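Local coordinates for protein nitrate reductase (Ulva prolifera, PDB 5YLY) that probably passes electrons from NADH through its FAD toward the heme and molybdenum centres that reduce nitrate to nitrite, the first step of nitrate assimilation, at residues I142-H146 with T288-F292; V162-I168 with E256-V262; A25-N29 with Q60-L64. One frame throughout, in Å; residues are numbered along the deposited sequence. Where two conformers were deposited one is given.

Contact 1 of 3, residues I142-H146 with T288-F292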
loop_
_atom_site.group_PDB
_atom_site.type_symbol
_atom_site.label_atom_id
_atom_site.label_comp_id
_atom_site.label_asym_id
_atom_site.label_seq_id
_atom_site.Cartn_x
_atom_site.Cartn_y
_atom_site.Cartn_z
ATOM N N ILE A 142 4.967 -9.543 7.958
ATOM C CA ILE A 142 6.175 -9.519 7.154
ATOM C C ILE A 142 6.647 -8.086 7.046
ATOM O O ILE A 142 5.857 -7.190 6.739
ATOM C CB ILE A 142 5.932 -10.085 5.713
ATOM C CG1 ILE A 142 5.089 -11.403 5.707
ATOM C CG2 ILE A 142 7.270 -10.239 4.957
ATOM C CD1 ILE A 142 5.737 -12.678 6.341
ATOM N N GLY A 143 7.959 -7.895 7.171
ATOM C CA GLY A 143 8.488 -6.563 6.951
ATOM C C GLY A 143 9.472 -6.124 7.991
ATOM O O GLY A 143 9.446 -6.613 9.113
ATOM N N HIS A 144 10.313 -5.182 7.603
ATOM C CA HIS A 144 11.431 -4.643 8.382
ATOM C C HIS A 144 11.130 -3.248 8.946
ATOM O O HIS A 144 11.818 -2.792 9.858
ATOM C CB HIS A 144 12.666 -4.583 7.459
ATOM C CG HIS A 144 12.377 -3.869 6.170
ATOM N ND1 HIS A 144 12.640 -2.511 6.021
ATOM C CD2 HIS A 144 11.764 -4.323 5.048
ATOM C CE1 HIS A 144 12.211 -2.192 4.814
ATOM N NE2 HIS A 144 11.673 -3.249 4.187
ATOM N N PHE A 145 10.169 -2.545 8.343
ATOM C CA PHE A 145 9.783 -1.201 8.757
ATOM C C PHE A 145 8.539 -1.267 9.670
ATOM O O PHE A 145 7.524 -1.890 9.323
ATOM C CB PHE A 145 9.519 -0.305 7.531
ATOM C CG PHE A 145 9.031 1.086 7.864
ATOM C CD1 PHE A 145 9.929 2.101 8.169
ATOM C CD2 PHE A 145 7.673 1.392 7.830
ATOM C CE1 PHE A 145 9.472 3.393 8.459
ATOM C CE2 PHE A 145 7.220 2.685 8.105
ATOM C CZ PHE A 145 8.124 3.668 8.447
ATOM N N HIS A 146 8.620 -0.579 10.808
ATOM C CA HIS A 146 7.536 -0.561 11.779
ATOM C C HIS A 146 7.335 0.862 12.297
ATOM O O HIS A 146 8.200 1.391 12.977
ATOM C CB HIS A 146 7.885 -1.523 12.941
ATOM C CG HIS A 146 6.862 -1.655 14.033
ATOM N ND1 HIS A 146 5.563 -1.189 13.894
ATOM C CD2 HIS A 146 6.965 -2.300 15.217
ATOM C CE1 HIS A 146 4.943 -1.518 15.014
ATOM N NE2 HIS A 146 5.741 -2.192 15.834
ATOM N N THR A 288 17.310 6.927 4.835
ATOM C CA THR A 288 16.198 7.899 4.898
ATOM C C THR A 288 15.192 7.698 3.756
ATOM O O THR A 288 14.158 8.363 3.729
ATOM C CB THR A 288 16.671 9.347 5.008
ATOM O OG1 THR A 288 17.474 9.678 3.880
ATOM C CG2 THR A 288 17.402 9.633 6.313
ATOM N N SER A 289 15.501 6.790 2.822
ATOM C CA SER A 289 14.645 6.368 1.706
ATOM C C SER A 289 14.489 4.861 1.911
ATOM O O SER A 289 15.451 4.110 1.692
ATOM C CB SER A 289 15.314 6.660 0.363
ATOM O OG SER A 289 15.079 7.975 -0.105
ATOM N N ILE A 290 13.305 4.425 2.377
ATOM C CA ILE A 290 13.043 3.039 2.739
ATOM C C ILE A 290 12.020 2.418 1.806
ATOM O O ILE A 290 10.952 2.994 1.595
ATOM C CB ILE A 290 12.610 2.979 4.250
ATOM C CG1 ILE A 290 13.740 3.485 5.187
ATOM C CG2 ILE A 290 12.102 1.578 4.685
ATOM C CD1 ILE A 290 13.260 4.104 6.526
ATOM N N GLU A 291 12.320 1.207 1.284
ATOM C CA GLU A 291 11.368 0.527 0.419
ATOM C C GLU A 291 10.563 -0.474 1.215
ATOM O O GLU A 291 11.116 -1.154 2.085
ATOM C CB GLU A 291 12.087 -0.247 -0.689
ATOM C CG GLU A 291 12.727 0.621 -1.744
ATOM C CD GLU A 291 13.401 -0.153 -2.854
ATOM O OE1 GLU A 291 13.207 -1.387 -2.966
ATOM O OE2 GLU A 291 14.124 0.497 -3.633
ATOM N N PHE A 292 9.276 -0.623 0.867
ATOM C CA PHE A 292 8.445 -1.667 1.447
ATOM C C PHE A 292 8.708 -2.943 0.626
ATOM O O PHE A 292 9.062 -2.828 -0.572
ATOM C CB PHE A 292 6.969 -1.295 1.371
ATOM C CG PHE A 292 6.507 -0.301 2.405
ATOM C CD1 PHE A 292 6.327 -0.685 3.724
ATOM C CD2 PHE A 292 6.142 0.988 2.038
ATOM C CE1 PHE A 292 5.841 0.210 4.665
ATOM C CE2 PHE A 292 5.651 1.885 2.985
ATOM C CZ PHE A 292 5.507 1.489 4.290
ATOM O OXT PHE A 292 8.563 -4.050 1.173
#
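Phe145 carries most of the apolar contact, its ring directed at segment 288-292, where it touches two side chains. CD1 lies 4.1 Å from CG2 of Ile290, the two side chains crossing at about a right angle. On the other flank of the ring, CD2 of Phe145 comes within 3.8 Å of CE1 of Phe292; the two ring planes are almost perpendicular (87°), yet the approach is oblique and neither a stack nor a T. Phe145 owes this reach to a CG set opposite its backbone N (chi1 176°). A flat aromatic suits the place, since it can meet a branched aliphatic and a second ring at once, while Tyr153 meets it from strand 152-155.

His144 turns the edge of its ring to the same segment, with CE1 3.8 Å from Ile290 CG2 and NE2 3.0 Å from the carbonyl O of Glu291, which lies in the plane of the imidazole. ND1 is hydrogen-bonded to Asn155 and the ring stacks on His156, so the imidazole is held from several sides. The carboxylate of Glu291 turns elsewhere, to His275.

Joining the end of barrel strand 135-142 and the start of strand 145-149 to strand 289-291 of the NAD-binding domain, with the side chain of Phe292 about 5 Å from the bound FAD, the arrangement is characteristic of the interdomain cleft of the ferredoxin reductase-like fold.

Contact 2 of 3, residues V162-I168 with E256-V262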
loop_
_atom_site.group_PDB
_atom_site.type_symbol
_atom_site.label_atom_id
_atom_site.label_comp_id
_atom_site.label_asym_id
_atom_site.label_seq_id
_atom_site.Cartn_x
_atom_site.Cartn_y
_atom_site.Cartn_z
ATOM N N VAL A 162 10.415 10.785 13.856
ATOM C CA VAL A 162 10.078 11.232 12.513
ATOM C C VAL A 162 8.992 12.296 12.652
ATOM O O VAL A 162 8.130 12.182 13.527
ATOM C CB VAL A 162 9.711 10.033 11.578
ATOM C CG1 VAL A 162 8.484 9.254 12.083
ATOM C CG2 VAL A 162 9.528 10.476 10.126
ATOM N N LYS A 163 9.080 13.346 11.841
ATOM C CA LYS A 163 8.125 14.458 11.841
ATOM C C LYS A 163 7.388 14.583 10.507
ATOM O O LYS A 163 6.271 15.131 10.462
ATOM C CB LYS A 163 8.872 15.779 12.076
ATOM C CG LYS A 163 9.622 15.862 13.405
ATOM C CD LYS A 163 10.180 17.269 13.654
ATOM C CE LYS A 163 9.222 18.169 14.413
ATOM N NZ LYS A 163 9.684 19.584 14.443
ATOM N N ARG A 164 8.057 14.139 9.419
ATOM C CA ARG A 164 7.543 14.239 8.053
ATOM C C ARG A 164 7.830 12.975 7.255
ATOM O O ARG A 164 8.942 12.428 7.328
ATOM C CB ARG A 164 8.136 15.462 7.346
ATOM C CG ARG A 164 7.840 16.803 8.047
ATOM C CD ARG A 164 8.323 18.017 7.275
ATOM N NE ARG A 164 9.649 17.809 6.704
ATOM C CZ ARG A 164 10.269 18.665 5.898
ATOM N NH1 ARG A 164 11.461 18.374 5.410
ATOM N NH2 ARG A 164 9.703 19.825 5.586
ATOM N N ILE A 165 6.815 12.488 6.520
ATOM C CA ILE A 165 7.013 11.274 5.724
ATOM C C ILE A 165 6.572 11.521 4.309
ATOM O O ILE A 165 5.387 11.804 4.079
ATOM C CB ILE A 165 6.266 10.022 6.310
ATOM C CG1 ILE A 165 6.691 9.729 7.781
ATOM C CG2 ILE A 165 6.481 8.792 5.397
ATOM C CD1 ILE A 165 5.949 8.543 8.469
ATOM N N ASN A 166 7.500 11.312 3.353
ATOM C CA ASN A 166 7.184 11.316 1.936
ATOM C C ASN A 166 6.785 9.901 1.585
ATOM O O ASN A 166 7.400 8.958 2.074
ATOM C CB ASN A 166 8.434 11.658 1.110
ATOM C CG ASN A 166 8.778 13.104 1.095
ATOM O OD1 ASN A 166 7.912 13.963 1.258
ATOM N ND2 ASN A 166 10.062 13.402 0.852
ATOM N N MET A 167 5.809 9.742 0.700
ATOM C CA MET A 167 5.387 8.435 0.239
ATOM C C MET A 167 5.327 8.436 -1.264
ATOM O O MET A 167 4.703 9.323 -1.865
ATOM C CB MET A 167 4.001 8.092 0.805
ATOM C CG MET A 167 3.966 8.101 2.308
ATOM S SD MET A 167 2.319 7.742 2.867
ATOM C CE MET A 167 2.665 7.540 4.553
ATOM N N ILE A 168 5.998 7.462 -1.881
ATOM C CA ILE A 168 5.932 7.342 -3.323
ATOM C C ILE A 168 5.398 5.954 -3.621
ATOM O O ILE A 168 6.022 4.961 -3.247
ATOM C CB ILE A 168 7.253 7.620 -4.081
ATOM C CG1 ILE A 168 7.925 8.944 -3.641
ATOM C CG2 ILE A 168 7.007 7.563 -5.599
ATOM C CD1 ILE A 168 9.307 9.219 -4.447
ATOM N N GLU A 256 15.455 16.866 5.595
ATOM C CA GLU A 256 15.848 17.589 6.801
ATOM C C GLU A 256 15.848 16.492 7.870
ATOM O O GLU A 256 15.039 15.569 7.742
ATOM C CB GLU A 256 14.776 18.632 7.193
ATOM C CG GLU A 256 14.911 19.997 6.540
ATOM C CD GLU A 256 13.706 20.890 6.779
ATOM O OE1 GLU A 256 13.263 21.004 7.944
ATOM O OE2 GLU A 256 13.189 21.463 5.792
ATOM N N PRO A 257 16.620 16.592 8.982
ATOM C CA PRO A 257 16.514 15.556 10.031
ATOM C C PRO A 257 15.054 15.451 10.494
ATOM O O PRO A 257 14.395 16.463 10.697
ATOM C CB PRO A 257 17.429 16.084 11.149
ATOM C CG PRO A 257 18.425 16.970 10.433
ATOM C CD PRO A 257 17.626 17.622 9.334
ATOM N N GLY A 258 14.535 14.240 10.550
ATOM C CA GLY A 258 13.150 14.033 10.945
ATOM C C GLY A 258 12.239 13.737 9.767
ATOM O O GLY A 258 11.061 13.476 9.977
ATOM N N THR A 259 12.763 13.819 8.524
ATOM C CA THR A 259 12.024 13.545 7.274
ATOM C C THR A 259 12.556 12.274 6.648
ATOM O O THR A 259 13.773 12.128 6.461
ATOM C CB THR A 259 12.103 14.721 6.254
ATOM O OG1 THR A 259 11.715 15.928 6.894
ATOM C CG2 THR A 259 11.192 14.507 5.029
ATOM N N ILE A 260 11.641 11.357 6.330
ATOM C CA ILE A 260 11.974 10.109 5.642
ATOM C C ILE A 260 11.110 10.007 4.400
ATOM O O ILE A 260 10.115 10.730 4.273
ATOM C CB ILE A 260 11.872 8.832 6.540
ATOM C CG1 ILE A 260 10.399 8.575 7.013
ATOM C CG2 ILE A 260 12.883 8.887 7.708
ATOM C CD1 ILE A 260 10.172 7.190 7.655
ATOM N N SER A 261 11.488 9.112 3.486
ATOM C CA SER A 261 10.698 8.808 2.299
ATOM C C SER A 261 10.522 7.306 2.288
ATOM O O SER A 261 11.478 6.581 2.590
ATOM C CB SER A 261 11.398 9.261 1.014
ATOM O OG SER A 261 11.613 10.660 1.001
ATOM N N VAL A 262 9.283 6.847 2.038
ATOM C CA VAL A 262 8.971 5.418 1.955
ATOM C C VAL A 262 8.439 5.134 0.568
ATOM O O VAL A 262 7.763 5.978 -0.015
ATOM C CB VAL A 262 8.093 4.869 3.115
ATOM C CG1 VAL A 262 8.837 4.948 4.445
ATOM C CG2 VAL A 262 6.742 5.592 3.194
#
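Arg164 reaches Thr259 through a chain that starts with CG opposite its carbonyl carbon (chi1 -59°) and bends at chi3, bringing the guanidinium side-on to the threonine hydroxyl. In the conformer described here, NE and NH1 of Arg164 both donate to OG1 of Thr259, at 2.8 and 2.9 Å, with the oxygen almost in the guanidinium plane. Thr259 turns that OG1 to the side of its own backbone N, and a hydroxyl suits the place because one small oxygen can take both N-H groups. Glu256 adds charge: its OE2 makes a long salt bridge of 3.6 Å to NH1 of Arg164, the two flat groups being inclined at 45°.

Beneath these side chains two strands run parallel, their axes 4.5 Å apart and 19° from alignment. Ile260 serves Arg164 O with its N-H and Asn166 N with its carbonyl; Val262 repeats the pattern between Asn166 and Ile168. At the entrance Gly258 O accepts from both Lys163 N and Arg164 N, the first at 2.7 Å. Gly258 has a positive phi, within the type II turn Glu256-Thr259, where any side chain would run into the carbonyl O of Pro257 and press on Lys163.

The sheet's two faces differ. With Arg164 and Thr259 lie Asn166 and Ser261, joined by a bond from ND2 to OG of 3.2 Å; ND2 also donates to Phe253 O, so the buried amide nitrogen has two acceptors. The other face is aliphatic: Ile165 lies alongside Ile260, and CG of Met167 is 3.8 Å from Val262 CG2.

These are neighbouring inner strands of the Rossmann-like NAD-binding domain's parallel sheet. Helix 174-185 covers Ile165 and Met167, helix 267-280 packs on Ser261 and Ile168, and strands 193-200 and 289-291 continue the sheet beyond 164-170 and 259-264.

Contact 3 of 3, residues A25-N29 with Q60-L64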
loop_
_atom_site.group_PDB
_atom_site.type_symbol
_atom_site.label_atom_id
_atom_site.label_comp_id
_atom_site.label_asym_id
_atom_site.label_seq_id
_atom_site.Cartn_x
_atom_site.Cartn_y
_atom_site.Cartn_z
ATOM N N ALA A 25 -4.855 -12.675 21.948
ATOM C CA ALA A 25 -3.964 -13.390 21.033
ATOM C C ALA A 25 -4.266 -12.975 19.580
ATOM O O ALA A 25 -5.414 -13.125 19.140
ATOM C CB ALA A 25 -4.149 -14.878 21.179
ATOM N N PRO A 26 -3.259 -12.509 18.807
ATOM C CA PRO A 26 -3.555 -12.063 17.431
ATOM C C PRO A 26 -3.709 -13.218 16.449
ATOM O O PRO A 26 -3.223 -14.320 16.703
ATOM C CB PRO A 26 -2.343 -11.190 17.081
ATOM C CG PRO A 26 -1.219 -11.784 17.860
ATOM C CD PRO A 26 -1.841 -12.264 19.163
ATOM N N PHE A 27 -4.357 -12.948 15.320
ATOM C CA PHE A 27 -4.515 -13.908 14.239
ATOM C C PHE A 27 -3.159 -14.196 13.583
ATOM O O PHE A 27 -2.794 -15.363 13.452
ATOM C CB PHE A 27 -5.491 -13.388 13.198
ATOM C CG PHE A 27 -5.613 -14.240 11.953
ATOM C CD1 PHE A 27 -6.416 -15.371 11.945
ATOM C CD2 PHE A 27 -4.979 -13.875 10.772
ATOM C CE1 PHE A 27 -6.555 -16.146 10.791
ATOM C CE2 PHE A 27 -5.157 -14.636 9.602
ATOM C CZ PHE A 27 -5.947 -15.763 9.625
ATOM N N LEU A 28 -2.414 -13.151 13.181
ATOM C CA LEU A 28 -1.128 -13.341 12.512
ATOM C C LEU A 28 -0.058 -13.967 13.392
ATOM O O LEU A 28 0.171 -13.538 14.534
ATOM C CB LEU A 28 -0.611 -12.057 11.869
ATOM C CG LEU A 28 -1.474 -11.477 10.750
ATOM C CD1 LEU A 28 -0.963 -10.130 10.383
ATOM C CD2 LEU A 28 -1.527 -12.423 9.523
ATOM N N ASN A 29 0.573 -15.013 12.845
ATOM C CA ASN A 29 1.642 -15.762 13.507
ATOM C C ASN A 29 2.707 -15.991 12.442
ATOM O O ASN A 29 2.449 -16.701 11.471
ATOM C CB ASN A 29 1.126 -17.084 14.082
ATOM C CG ASN A 29 2.188 -17.861 14.810
ATOM O OD1 ASN A 29 3.388 -17.645 14.615
ATOM N ND2 ASN A 29 1.773 -18.812 15.627
ATOM N N GLN A 60 -11.369 -11.082 17.062
ATOM C CA GLN A 60 -9.929 -11.301 17.053
ATOM C C GLN A 60 -9.149 -10.151 16.478
ATOM O O GLN A 60 -9.557 -9.542 15.501
ATOM C CB GLN A 60 -9.574 -12.633 16.357
ATOM C CG GLN A 60 -8.142 -13.106 16.611
ATOM C CD GLN A 60 -7.766 -14.372 15.881
ATOM O OE1 GLN A 60 -8.266 -14.676 14.797
ATOM N NE2 GLN A 60 -6.870 -15.146 16.467
ATOM N N LEU A 61 -8.034 -9.839 17.147
ATOM C CA LEU A 61 -7.089 -8.810 16.722
ATOM C C LEU A 61 -6.324 -9.378 15.521
ATOM O O LEU A 61 -5.901 -10.537 15.554
ATOM C CB LEU A 61 -6.106 -8.571 17.895
ATOM C CG LEU A 61 -4.987 -7.525 17.725
ATOM C CD1 LEU A 61 -5.568 -6.125 17.617
ATOM C CD2 LEU A 61 -4.022 -7.596 18.894
ATOM N N LEU A 62 -6.127 -8.568 14.474
ATOM C CA LEU A 62 -5.360 -9.029 13.320
ATOM C C LEU A 62 -3.896 -9.272 13.696
ATOM O O LEU A 62 -3.358 -10.314 13.348
ATOM C CB LEU A 62 -5.446 -8.027 12.174
ATOM C CG LEU A 62 -4.652 -8.367 10.906
ATOM C CD1 LEU A 62 -5.096 -9.726 10.280
ATOM C CD2 LEU A 62 -4.792 -7.228 9.888
ATOM N N GLY A 63 -3.277 -8.306 14.363
ATOM C CA GLY A 63 -1.883 -8.393 14.791
ATOM C C GLY A 63 -0.913 -8.037 13.687
ATOM O O GLY A 63 0.110 -8.711 13.515
ATOM N N LEU A 64 -1.240 -6.984 12.929
ATOM C CA LEU A 64 -0.426 -6.498 11.823
ATOM C C LEU A 64 0.110 -5.123 12.208
ATOM O O LEU A 64 -0.636 -4.135 12.133
ATOM C CB LEU A 64 -1.242 -6.399 10.493
ATOM C CG LEU A 64 -0.412 -5.991 9.244
ATOM C CD1 LEU A 64 0.691 -7.044 8.927
ATOM C CD2 LEU A 64 -1.323 -5.804 8.012
HETATM O O HOH W 1 -7.310 -11.216 19.565
HETATM O O HOH W 2 1.092 -10.729 14.954
#
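Two irregular loops meet here, the segment 25-29, where the modelled chain begins, lying against the loop that leads into strand 69-75 of the FAD-binding barrel. Backbone bonds join them: Phe27 N donates to Leu61 O at 2.9 Å, and Leu28 N to Leu62 O at 3.0 Å. A water at each end extends the link, one bridging Ala25 O and Leu61 N, the other Leu28 O and Gly63 O.

Glycine suits position 63, whose phi is positive and where a CB would clash with Pro26 CB, which sits 3.6 Å from Gly63 CA. Leu28 reaches across with CD1, 3.7 Å from Leu64 CB, and rests CG near Leu62 CD1; a branched aliphatic side chain suits a place where it meets Leu62 and Leu64 together.

The amide of Gln60, on an extended chain, stands steeply (79°) to the Phe27 ring, and OE1 lies at the ring edge, 3.5 Å from CD1 of Phe27. NE2 of Gln60 donates to Glu56. Replacing Gln60 by alanine removes the amide, which would probably leave Glu56 without this donor and open a gap beside Phe27.

Strand 135-142 backs the contact, Val138 touching Phe27 and Leu28, while Pro141 packs on Leu28 and Leu64.

How the contacts relate
Contact 2 is the core pairing, mostly buried in the parallel sheet of the NAD-binding domain, its turn end reaching the surface; regular backbone bonds are flanked by a polar and an aliphatic face. Contact 1, partly buried, shares that sheet through 288-292 alone: strand 289-291 bonds to 259-264 through Ser261, whose N and O lie 2.8 Å from Thr288 O and Ile290 N. Its own chemistry is different, resting on aromatic side chains between domains. Contact 3, partly buried where the modelled chain begins, touches neither; its centre is about 20 Å from that of contact 1 and 28 Å from that of contact 2. Lacking strands, it combines backbone bonds with bridging waters and leucine packing.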